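Local coordinates for VgrG protein (Vibrio cholerae, PDB 4DTH), which probably cross-links G-actin as a toxin through its actin cross-linking domain, which binds ATP and magnesium, at residues 193-201 against 273-281. Residues are numbered along the deposited sequence; the frame is centred on the assembly and turned at random.
Sequences RLLESAPWY and NAWEILPRT. With ATP (adenosine-5'-triphosphate), chain B.
A198, the first residue of a type I beta turn (A198-Y201) that follows helix 190-196, comes within 5.9 Å of I277 CA to CA, where helix 269-275 passes through E276, with its positive phi, into the short strand 277-279, which pairs antiparallel with strand 343-352. W200 and I277 carry the contact between these two parts of the actin cross-linking domain. The W200 CG sits between backbone N and carbonyl carbon (chi1 55°), which turns the indole across to the other segment. W200 NE1 donates to I277 O at 2.8 Å; the N-H...O angle is 149°, and the oxygen lies somewhat out of the indole plane. W275 sets its six-membered-ring edge against the face of the W200 five-membered ring in an edge-to-face pair, centroids 4.9 Å apart and planes at 76°, while A198 CB and Y201 CB lie over the rim of the opposite face. P279 CG touches W200 CZ2 at 3.8 Å, and P279 CD lies over a face of W275. K237 of helix 221-245 touches both tryptophans. The I277 side chain faces the other segment: its CD1 meets A198 CB at 3.8 Å, and its CG2 meets L195 CD2 beside F352. R280, just after the strand, belongs to the ATP pocket, with ATP O2G over the rim of one guanidinium face. On the exposed side, E276 crosses the P199 ring, OE2 lying 3.5 Å from P199 CG.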
loop_
_atom_site.group_PDB
_atom_site.type_symbol
_atom_site.label_atom_id
_atom_site.label_comp_id
_atom_site.label_asym_id
_atom_site.label_seq_id
_atom_site.Cartn_x
_atom_site.Cartn_y
_atom_site.Cartn_z
ATOM N N ARG A 193 14.213 -12.104 -2.443
ATOM C CA ARG A 193 14.585 -12.321 -3.845
ATOM C C ARG A 193 13.499 -11.807 -4.788
ATOM O O ARG A 193 13.823 -11.213 -5.819
ATOM C CB ARG A 193 14.916 -13.796 -4.104
ATOM C CG ARG A 193 16.162 -14.224 -3.342
ATOM C CD ARG A 193 16.702 -15.562 -3.792
ATOM N NE ARG A 193 15.832 -16.677 -3.403
ATOM C CZ ARG A 193 15.888 -17.318 -2.242
ATOM N NH1 ARG A 193 16.770 -16.958 -1.320
ATOM N NH2 ARG A 193 15.058 -18.321 -1.991
ATOM N N LEU A 194 12.207 -11.986 -4.397
ATOM C CA LEU A 194 11.078 -11.480 -5.171
ATOM C C LEU A 194 11.148 -9.931 -5.222
ATOM O O LEU A 194 10.991 -9.341 -6.292
ATOM C CB LEU A 194 9.746 -11.949 -4.542
ATOM C CG LEU A 194 8.466 -11.493 -5.234
ATOM C CD1 LEU A 194 8.347 -12.086 -6.639
ATOM C CD2 LEU A 194 7.241 -11.855 -4.400
ATOM N N LEU A 195 11.417 -9.289 -4.066
ATOM C CA LEU A 195 11.518 -7.823 -3.979
ATOM C C LEU A 195 12.712 -7.289 -4.754
ATOM O O LEU A 195 12.600 -6.257 -5.418
ATOM C CB LEU A 195 11.592 -7.361 -2.519
ATOM C CG LEU A 195 10.322 -7.564 -1.684
ATOM C CD1 LEU A 195 10.612 -7.316 -0.246
ATOM C CD2 LEU A 195 9.170 -6.681 -2.175
ATOM N N GLU A 196 13.844 -7.997 -4.683
ATOM C CA GLU A 196 15.067 -7.616 -5.392
ATOM C C GLU A 196 14.932 -7.744 -6.910
ATOM O O GLU A 196 15.715 -7.139 -7.652
ATOM C CB GLU A 196 16.263 -8.410 -4.877
ATOM C CG GLU A 196 16.714 -7.990 -3.489
ATOM C CD GLU A 196 17.568 -9.034 -2.801
ATOM O OE1 GLU A 196 18.147 -9.889 -3.507
ATOM O OE2 GLU A 196 17.662 -8.994 -1.556
ATOM N N SER A 197 13.920 -8.499 -7.373
ATOM C CA SER A 197 13.643 -8.650 -8.803
ATOM C C SER A 197 12.918 -7.424 -9.382
ATOM O O SER A 197 12.733 -7.362 -10.601
ATOM C CB SER A 197 12.875 -9.940 -9.084
ATOM O OG SER A 197 11.500 -9.806 -8.759
ATOM N N ALA A 198 12.531 -6.437 -8.527
ATOM C CA ALA A 198 11.874 -5.203 -8.989
ATOM C C ALA A 198 12.758 -4.579 -10.085
ATOM O O ALA A 198 13.983 -4.556 -9.924
ATOM C CB ALA A 198 11.696 -4.226 -7.838
ATOM N N PRO A 199 12.178 -4.178 -11.239
ATOM C CA PRO A 199 13.019 -3.661 -12.346
ATOM C C PRO A 199 13.877 -2.456 -11.981
ATOM O O PRO A 199 14.986 -2.311 -12.499
ATOM C CB PRO A 199 12.007 -3.311 -13.440
ATOM C CG PRO A 199 10.779 -4.059 -13.097
ATOM C CD PRO A 199 10.748 -4.191 -11.607
ATOM N N TRP A 200 13.373 -1.611 -11.063
ATOM C CA TRP A 200 14.088 -0.417 -10.614
ATOM C C TRP A 200 15.282 -0.720 -9.722
ATOM O O TRP A 200 16.151 0.136 -9.586
ATOM C CB TRP A 200 13.132 0.566 -9.924
ATOM C CG TRP A 200 12.357 -0.012 -8.776
ATOM C CD1 TRP A 200 11.075 -0.475 -8.805
ATOM C CD2 TRP A 200 12.811 -0.167 -7.423
ATOM N NE1 TRP A 200 10.702 -0.917 -7.557
ATOM C CE2 TRP A 200 11.751 -0.748 -6.690
ATOM C CE3 TRP A 200 14.015 0.126 -6.755
ATOM C CZ2 TRP A 200 11.862 -1.052 -5.326
ATOM C CZ3 TRP A 200 14.123 -0.176 -5.406
ATOM C CH2 TRP A 200 13.059 -0.762 -4.706
ATOM N N TYR A 201 15.307 -1.899 -9.069
ATOM C CA TYR A 201 16.416 -2.239 -8.181
ATOM C C TYR A 201 17.645 -2.670 -8.961
ATOM O O TYR A 201 17.585 -3.639 -9.725
ATOM C CB TYR A 201 16.025 -3.294 -7.134
ATOM C CG TYR A 201 17.157 -3.632 -6.187
ATOM C CD1 TYR A 201 17.658 -2.682 -5.296
ATOM C CD2 TYR A 201 17.743 -4.892 -6.193
ATOM C CE1 TYR A 201 18.703 -2.989 -4.424
ATOM C CE2 TYR A 201 18.777 -5.215 -5.315
ATOM C CZ TYR A 201 19.255 -4.260 -4.435
ATOM O OH TYR A 201 20.292 -4.573 -3.595
ATOM N N ASN A 273 2.025 2.619 -10.850
ATOM C CA ASN A 273 2.062 1.406 -11.673
ATOM C C ASN A 273 3.422 1.193 -12.326
ATOM O O ASN A 273 3.876 0.056 -12.421
ATOM C CB ASN A 273 0.950 1.422 -12.720
ATOM C CG ASN A 273 -0.420 1.181 -12.130
ATOM O OD1 ASN A 273 -0.566 0.774 -10.971
ATOM N ND2 ASN A 273 -1.458 1.455 -12.904
ATOM N N ALA A 274 4.090 2.291 -12.728
ATOM C CA ALA A 274 5.411 2.235 -13.350
ATOM C C ALA A 274 6.491 1.664 -12.421
ATOM O O ALA A 274 7.451 1.085 -12.917
ATOM C CB ALA A 274 5.815 3.600 -13.868
ATOM N N TRP A 275 6.335 1.793 -11.081
ATOM C CA TRP A 275 7.277 1.197 -10.130
ATOM C C TRP A 275 7.151 -0.340 -10.149
ATOM O O TRP A 275 8.151 -1.028 -9.929
ATOM C CB TRP A 275 7.007 1.684 -8.695
ATOM C CG TRP A 275 7.515 3.064 -8.414
ATOM C CD1 TRP A 275 6.825 4.232 -8.542
ATOM C CD2 TRP A 275 8.808 3.413 -7.900
ATOM N NE1 TRP A 275 7.601 5.288 -8.129
ATOM C CE2 TRP A 275 8.840 4.820 -7.775
ATOM C CE3 TRP A 275 9.967 2.677 -7.587
ATOM C CZ2 TRP A 275 9.980 5.510 -7.346
ATOM C CZ3 TRP A 275 11.089 3.360 -7.134
ATOM C CH2 TRP A 275 11.092 4.759 -7.017
ATOM N N GLU A 276 5.910 -0.863 -10.367
ATOM C CA GLU A 276 5.504 -2.293 -10.361
ATOM C C GLU A 276 5.484 -2.819 -8.920
ATOM O O GLU A 276 4.443 -3.258 -8.429
ATOM C CB GLU A 276 6.379 -3.170 -11.275
ATOM C CG GLU A 276 6.278 -2.784 -12.745
ATOM C CD GLU A 276 7.093 -3.645 -13.691
ATOM O OE1 GLU A 276 7.453 -3.137 -14.775
ATOM O OE2 GLU A 276 7.381 -4.816 -13.351
ATOM N N ILE A 277 6.638 -2.762 -8.255
ATOM C CA ILE A 277 6.822 -3.071 -6.844
ATOM C C ILE A 277 7.105 -1.685 -6.253
ATOM O O ILE A 277 8.195 -1.126 -6.420
ATOM C CB ILE A 277 7.947 -4.110 -6.592
ATOM C CG1 ILE A 277 7.584 -5.457 -7.265
ATOM C CG2 ILE A 277 8.174 -4.292 -5.085
ATOM C CD1 ILE A 277 8.707 -6.524 -7.332
ATOM N N LEU A 278 6.080 -1.112 -5.634
ATOM C CA LEU A 278 6.126 0.254 -5.128
ATOM C C LEU A 278 6.646 0.378 -3.691
ATOM O O LEU A 278 5.988 -0.106 -2.771
ATOM C CB LEU A 278 4.712 0.875 -5.237
ATOM C CG LEU A 278 4.507 2.295 -4.700
ATOM C CD1 LEU A 278 5.227 3.328 -5.560
ATOM C CD2 LEU A 278 3.012 2.626 -4.602
ATOM N N PRO A 279 7.786 1.073 -3.462
ATOM C CA PRO A 279 8.229 1.305 -2.074
ATOM C C PRO A 279 7.148 2.071 -1.293
ATOM O O PRO A 279 6.567 3.033 -1.816
ATOM C CB PRO A 279 9.491 2.154 -2.251
ATOM C CG PRO A 279 9.987 1.797 -3.650
ATOM C CD PRO A 279 8.702 1.710 -4.428
ATOM N N ARG A 280 6.816 1.586 -0.089
ATOM C CA ARG A 280 5.771 2.189 0.736
ATOM C C ARG A 280 6.320 2.831 1.994
ATOM O O ARG A 280 5.542 3.346 2.798
ATOM C CB ARG A 280 4.693 1.141 1.112
ATOM C CG ARG A 280 3.830 0.680 -0.060
ATOM C CD ARG A 280 2.765 1.679 -0.507
ATOM N NE ARG A 280 1.814 2.016 0.555
ATOM C CZ ARG A 280 1.799 3.177 1.202
ATOM N NH1 ARG A 280 2.682 4.122 0.908
ATOM N NH2 ARG A 280 0.898 3.405 2.144
ATOM N N THR A 281 7.644 2.788 2.185
ATOM C CA THR A 281 8.263 3.347 3.386
ATOM C C THR A 281 9.134 4.509 2.974
ATOM O O THR A 281 9.813 4.448 1.944
ATOM C CB THR A 281 9.033 2.248 4.151
ATOM O OG1 THR A 281 8.132 1.192 4.491
ATOM C CG2 THR A 281 9.724 2.765 5.439
HETATM P PG ATP B . -1.694 4.472 -0.463
HETATM O O1G ATP B . -1.017 3.546 -1.422
HETATM O O2G ATP B . -0.714 5.446 0.130
HETATM O O3G ATP B . -2.803 5.251 -1.111
HETATM P PB ATP B . -3.043 3.764 1.982
HETATM O O1B ATP B . -2.472 4.906 2.724
HETATM O O2B ATP B . -4.492 4.063 1.680
HETATM O O3B ATP B . -2.298 3.560 0.707
HETATM P PA ATP B . -1.867 1.880 3.737
HETATM O O1A ATP B . -0.713 2.804 3.729
HETATM O O2A ATP B . -2.387 1.800 5.174
HETATM O O3A ATP B . -2.939 2.425 2.858
HETATM O "O5'" ATP B . -1.380 0.445 3.208
HETATM C "C5'" ATP B . -2.302 -0.642 3.397
HETATM C "C4'" ATP B . -1.708 -1.970 3.010
HETATM O "O4'" ATP B . -0.471 -2.199 3.746
HETATM C "C3'" ATP B . -2.604 -3.162 3.348
HETATM O "O3'" ATP B . -2.491 -4.217 2.396
HETATM C "C2'" ATP B . -2.074 -3.574 4.715
HETATM O "O2'" ATP B . -2.455 -4.881 5.113
HETATM C "C1'" ATP B . -0.589 -3.423 4.456
HETATM N N9 ATP B . 0.280 -3.390 5.636
HETATM C C8 ATP B . 0.226 -2.507 6.680
HETATM N N7 ATP B . 1.144 -2.717 7.592
HETATM C C5 ATP B . 1.847 -3.817 7.118
HETATM C C6 ATP B . 2.955 -4.533 7.612
HETATM N N6 ATP B . 3.587 -4.238 8.756
HETATM N N1 ATP B . 3.414 -5.568 6.872
HETATM C C2 ATP B . 2.804 -5.862 5.720
HETATM N N3 ATP B . 1.760 -5.263 5.153
HETATM C C4 ATP B . 1.317 -4.240 5.906
#